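Local coordinates for rhodanese domain-containing protein (Thermoplasma volcanium GSS1, PDB 3GK5), which is of unknown function but, as the rhodanese-like domain of a longer protein, probably transfers sulfur through a cysteine persulfide, as sulfurtransferases do, at residues K56-A69 and L80-W92. Numbering follows the deposited sequence.
Sequences KKYAVICAHGNRSA and LNIVDVEGGIQSW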
loop_
_atom_site.group_PDB
_atom_site.type_symbol
_atom_site.label_atom_id
_atom_site.label_comp_id
_atom_site.label_asym_id
_atom_site.label_seq_id
_atom_site.Cartn_x
_atom_site.Cartn_y
_atom_site.Cartn_z
ATOM N N LYS A 56 -3.078 -8.894 -10.229
ATOM C CA LYS A 56 -2.557 -7.555 -10.024
ATOM C C LYS A 56 -1.304 -7.561 -9.187
ATOM O O LYS A 56 -1.048 -8.503 -8.440
ATOM C CB LYS A 56 -3.599 -6.660 -9.361
ATOM C CG LYS A 56 -4.695 -6.230 -10.292
ATOM C CD LYS A 56 -5.742 -5.455 -9.547
ATOM C CE LYS A 56 -6.953 -5.200 -10.417
ATOM N NZ LYS A 56 -8.104 -4.793 -9.561
ATOM N N LYS A 57 -0.521 -6.498 -9.338
ATOM C CA LYS A 57 0.724 -6.305 -8.602
ATOM C C LYS A 57 0.429 -5.209 -7.584
ATOM O O LYS A 57 0.313 -4.040 -7.939
ATOM C CB LYS A 57 1.820 -5.848 -9.563
ATOM C CG LYS A 57 3.171 -5.557 -8.928
ATOM C CD LYS A 57 3.949 -6.830 -8.662
ATOM C CE LYS A 57 5.426 -6.689 -9.060
ATOM N NZ LYS A 57 6.219 -5.808 -8.143
ATOM N N TYR A 58 0.303 -5.587 -6.320
ATOM C CA TYR A 58 -0.006 -4.616 -5.281
ATOM C C TYR A 58 1.195 -4.040 -4.544
ATOM O O TYR A 58 2.196 -4.721 -4.318
ATOM C CB TYR A 58 -0.961 -5.228 -4.253
ATOM C CG TYR A 58 -2.340 -5.549 -4.791
ATOM C CD1 TYR A 58 -2.679 -6.849 -5.188
ATOM C CD2 TYR A 58 -3.314 -4.557 -4.883
ATOM C CE1 TYR A 58 -3.959 -7.145 -5.657
ATOM C CE2 TYR A 58 -4.590 -4.841 -5.348
ATOM C CZ TYR A 58 -4.908 -6.127 -5.732
ATOM O OH TYR A 58 -6.174 -6.386 -6.194
ATOM N N ALA A 59 1.070 -2.771 -4.176
ATOM C CA ALA A 59 2.095 -2.064 -3.420
ATOM C C ALA A 59 1.414 -1.679 -2.101
ATOM O O ALA A 59 0.577 -0.771 -2.060
ATOM C CB ALA A 59 2.558 -0.810 -4.190
ATOM N N VAL A 60 1.762 -2.381 -1.028
ATOM C CA VAL A 60 1.148 -2.136 0.273
ATOM C C VAL A 60 1.819 -0.998 0.998
ATOM O O VAL A 60 3.009 -1.050 1.305
ATOM C CB VAL A 60 1.210 -3.373 1.176
ATOM C CG1 VAL A 60 0.256 -3.200 2.339
ATOM C CG2 VAL A 60 0.886 -4.606 0.383
ATOM N N ILE A 61 1.040 0.032 1.280
ATOM C CA ILE A 61 1.588 1.186 1.939
ATOM C C ILE A 61 1.021 1.380 3.321
ATOM O O ILE A 61 -0.105 0.997 3.620
ATOM C CB ILE A 61 1.349 2.442 1.115
ATOM C CG1 ILE A 61 2.274 3.564 1.607
ATOM C CG2 ILE A 61 -0.106 2.832 1.203
ATOM C CD1 ILE A 61 2.744 4.502 0.486
ATOM N N CYS A 62 1.818 2.007 4.159
ATOM C CA CYS A 62 1.439 2.243 5.531
ATOM C C CYS A 62 1.818 3.678 5.915
ATOM O O CYS A 62 2.295 4.431 5.074
ATOM C CB CYS A 62 2.188 1.223 6.370
ATOM S SG CYS A 62 1.889 1.348 8.052
ATOM N N ALA A 63 1.610 4.077 7.161
ATOM C CA ALA A 63 1.994 5.437 7.539
ATOM C C ALA A 63 3.513 5.506 7.580
ATOM O O ALA A 63 4.115 6.443 7.054
ATOM C CB ALA A 63 1.412 5.822 8.909
ATOM N N HIS A 64 4.125 4.499 8.201
ATOM C CA HIS A 64 5.577 4.438 8.316
ATOM C C HIS A 64 6.160 3.126 7.813
ATOM O O HIS A 64 7.349 3.057 7.516
ATOM C CB HIS A 64 6.001 4.659 9.767
ATOM C CG HIS A 64 5.353 5.846 10.399
ATOM N ND1 HIS A 64 4.269 5.737 11.245
ATOM C CD2 HIS A 64 5.593 7.171 10.262
ATOM C CE1 HIS A 64 3.869 6.945 11.599
ATOM N NE2 HIS A 64 4.656 7.834 11.017
ATOM N N GLY A 65 5.328 2.092 7.731
ATOM C CA GLY A 65 5.791 0.807 7.238
ATOM C C GLY A 65 5.678 -0.362 8.201
ATOM O O GLY A 65 5.946 -1.508 7.840
ATOM N N ASN A 66 5.273 -0.085 9.431
ATOM C CA ASN A 66 5.146 -1.131 10.433
ATOM C C ASN A 66 3.938 -2.033 10.187
ATOM O O ASN A 66 4.011 -3.243 10.397
ATOM C CB ASN A 66 5.070 -0.484 11.817
ATOM C CG ASN A 66 4.735 1.000 11.745
ATOM O OD1 ASN A 66 3.615 1.380 11.408
ATOM N ND2 ASN A 66 5.715 1.844 12.042
ATOM N N ARG A 67 2.837 -1.443 9.724
ATOM C CA ARG A 67 1.610 -2.192 9.460
ATOM C C ARG A 67 1.621 -2.835 8.074
ATOM O O ARG A 67 1.074 -3.919 7.873
ATOM C CB ARG A 67 0.395 -1.268 9.606
ATOM C CG ARG A 67 0.190 -0.750 11.033
ATOM C CD ARG A 67 -0.895 0.313 11.105
ATOM N NE ARG A 67 -0.461 1.556 10.468
ATOM C CZ ARG A 67 -1.230 2.627 10.285
ATOM N NH1 ARG A 67 -0.726 3.705 9.696
ATOM N NH2 ARG A 67 -2.503 2.621 10.676
ATOM N N SER A 68 2.243 -2.160 7.114
ATOM C CA SER A 68 2.330 -2.690 5.768
ATOM C C SER A 68 3.148 -3.984 5.783
ATOM O O SER A 68 2.775 -4.968 5.147
ATOM C CB SER A 68 2.988 -1.666 4.844
ATOM O OG SER A 68 4.230 -1.260 5.377
ATOM N N ALA A 69 4.254 -3.982 6.524
ATOM C CA ALA A 69 5.123 -5.154 6.611
ATOM C C ALA A 69 4.359 -6.391 7.037
ATOM O O ALA A 69 4.521 -7.464 6.450
ATOM C CB ALA A 69 6.259 -4.896 7.587
ATOM N N LEU A 80 -0.421 -14.001 -3.367
ATOM C CA LEU A 80 -0.683 -12.710 -3.980
ATOM C C LEU A 80 0.606 -12.000 -4.331
ATOM O O LEU A 80 1.595 -12.054 -3.599
ATOM C CB LEU A 80 -1.520 -11.818 -3.062
ATOM C CG LEU A 80 -3.029 -12.061 -3.046
ATOM C CD1 LEU A 80 -3.652 -11.223 -1.950
ATOM C CD2 LEU A 80 -3.636 -11.704 -4.399
ATOM N N ASN A 81 0.585 -11.341 -5.477
ATOM C CA ASN A 81 1.737 -10.601 -5.944
ATOM C C ASN A 81 1.689 -9.201 -5.324
ATOM O O ASN A 81 1.158 -8.264 -5.929
ATOM C CB ASN A 81 1.696 -10.533 -7.467
ATOM C CG ASN A 81 2.880 -9.822 -8.045
ATOM O OD1 ASN A 81 3.934 -9.740 -7.414
ATOM N ND2 ASN A 81 2.729 -9.313 -9.264
ATOM N N ILE A 82 2.221 -9.080 -4.104
ATOM C CA ILE A 82 2.253 -7.805 -3.387
ATOM C C ILE A 82 3.658 -7.482 -2.908
ATOM O O ILE A 82 4.479 -8.375 -2.719
ATOM C CB ILE A 82 1.316 -7.791 -2.140
ATOM C CG1 ILE A 82 2.027 -8.393 -0.925
ATOM C CG2 ILE A 82 0.029 -8.553 -2.436
ATOM C CD1 ILE A 82 2.369 -9.859 -1.046
ATOM N N VAL A 83 3.924 -6.196 -2.709
ATOM C CA VAL A 83 5.223 -5.727 -2.247
ATOM C C VAL A 83 5.009 -4.703 -1.137
ATOM O O VAL A 83 3.956 -4.079 -1.074
ATOM C CB VAL A 83 5.982 -5.055 -3.387
ATOM C CG1 VAL A 83 6.276 -6.067 -4.488
ATOM C CG2 VAL A 83 5.149 -3.909 -3.930
ATOM N N ASP A 84 6.001 -4.530 -0.269
ATOM C CA ASP A 84 5.906 -3.570 0.835
ATOM C C ASP A 84 6.575 -2.257 0.418
ATOM O O ASP A 84 7.628 -2.272 -0.220
ATOM C CB ASP A 84 6.591 -4.153 2.087
ATOM C CG ASP A 84 6.471 -3.253 3.308
ATOM O OD1 ASP A 84 5.368 -2.714 3.549
ATOM O OD2 ASP A 84 7.475 -3.097 4.047
ATOM N N VAL A 85 5.959 -1.129 0.758
ATOM C CA VAL A 85 6.524 0.173 0.411
ATOM C C VAL A 85 7.331 0.749 1.581
ATOM O O VAL A 85 6.785 1.076 2.642
ATOM C CB VAL A 85 5.421 1.196 0.025
ATOM C CG1 VAL A 85 6.054 2.528 -0.352
ATOM C CG2 VAL A 85 4.581 0.668 -1.116
ATOM N N GLU A 86 8.635 0.886 1.367
ATOM C CA GLU A 86 9.547 1.399 2.385
ATOM C C GLU A 86 9.268 2.831 2.831
ATOM O O GLU A 86 9.072 3.720 2.006
ATOM C CB GLU A 86 10.980 1.298 1.859
ATOM C CG GLU A 86 11.313 -0.089 1.335
ATOM C CD GLU A 86 12.519 -0.113 0.417
ATOM O OE1 GLU A 86 12.869 -1.218 -0.061
ATOM O OE2 GLU A 86 13.111 0.964 0.172
ATOM N N GLY A 87 9.263 3.041 4.143
ATOM C CA GLY A 87 9.030 4.365 4.690
ATOM C C GLY A 87 7.576 4.778 4.827
ATOM O O GLY A 87 7.272 5.805 5.438
ATOM N N GLY A 88 6.675 3.982 4.262
ATOM C CA GLY A 88 5.264 4.312 4.330
ATOM C C GLY A 88 4.946 5.482 3.420
ATOM O O GLY A 88 5.726 5.820 2.524
ATOM N N ILE A 89 3.791 6.099 3.637
ATOM C CA ILE A 89 3.387 7.248 2.838
ATOM C C ILE A 89 4.104 8.477 3.405
ATOM O O ILE A 89 4.156 9.530 2.775
ATOM C CB ILE A 89 1.853 7.436 2.886
ATOM C CG1 ILE A 89 1.399 8.376 1.773
ATOM C CG2 ILE A 89 1.435 7.990 4.236
ATOM C CD1 ILE A 89 -0.105 8.325 1.514
ATOM N N GLN A 90 4.658 8.330 4.607
ATOM C CA GLN A 90 5.400 9.412 5.230
ATOM C C GLN A 90 6.596 9.689 4.326
ATOM O O GLN A 90 6.816 10.818 3.905
ATOM C CB GLN A 90 5.885 8.999 6.623
ATOM C CG GLN A 90 6.901 9.957 7.237
ATOM C CD GLN A 90 7.501 9.441 8.539
ATOM O OE1 GLN A 90 8.040 8.333 8.594
ATOM N NE2 GLN A 90 7.420 10.250 9.591
ATOM N N SER A 91 7.352 8.638 4.022
ATOM C CA SER A 91 8.525 8.746 3.168
ATOM C C SER A 91 8.120 9.269 1.801
ATOM O O SER A 91 8.777 10.139 1.231
ATOM C CB SER A 91 9.183 7.374 3.025
ATOM O OG SER A 91 10.194 7.386 2.031
ATOM N N TRP A 92 7.027 8.733 1.279
ATOM C CA TRP A 92 6.510 9.142 -0.020
ATOM C C TRP A 92 6.328 10.660 -0.098
ATOM O O TRP A 92 6.682 11.286 -1.098
ATOM C CB TRP A 92 5.188 8.410 -0.275
ATOM C CG TRP A 92 4.379 8.931 -1.404
ATOM C CD1 TRP A 92 3.550 10.016 -1.390
ATOM C CD2 TRP A 92 4.292 8.377 -2.719
ATOM N NE1 TRP A 92 2.949 10.172 -2.614
ATOM C CE2 TRP A 92 3.388 9.179 -3.451
ATOM C CE3 TRP A 92 4.894 7.280 -3.353
ATOM C CZ2 TRP A 92 3.067 8.920 -4.784
ATOM C CZ3 TRP A 92 4.578 7.022 -4.678
ATOM C CH2 TRP A 92 3.669 7.843 -5.383
HETATM O O HOH W 1 -2.102 -10.553 -6.789
HETATM O O HOH W 2 4.366 1.166 3.968
#
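Ser68 and Asp84 meet where the first turn of helix 66-76 overhangs strand 82-85. The serine hydroxyl donates to Asp84 OD1 over 2.6 Å, arriving on the syn lone pair; the carboxylate reaches it because CG stands anti to the backbone N (chi1 -177°), while OD2 turns to the hydroxyl of Tyr3. The same Ser68 OG receives a hydrogen bond from a water that also donates to Val85 O, tying helix start to strand end. Replacing Asp84 by an alanine removes both carboxylate oxygens and is likely to leave the buried Ser68 hydroxyl without this acceptor and break the link to Tyr3. Strands 58-61 and 82-85 are neighbours in the central parallel sheet, the two arms of a beta-alpha-beta crossover through helix 66-76. Between strand and helix, Cys62 to Arg67 is consistent with the CX4R active-site loop of rhodaneses, whose cysteine carries the persulfide; here Cys62 SG accepts from Gly65 N, 3.5 Å away. Val60 N donates to Val83 O at 2.8 Å, almost straight. On the face shared by Val60, Ile82 and Asp84, Val60 CG2 lies 4.1 Å from Ile82 CB, the two side chains pointing the same way. Ile61 CD1 reaches across to Val85 CG1 (3.9 Å). Ile89 N donates to Cys62 O and Gln90 N to Ala63 O, pinning helix 88-94 to the loop. Gln90 brings OE1 to the edge of the His64 ring, 3.2 Å from CD2, with amide and ring planes 70° apart.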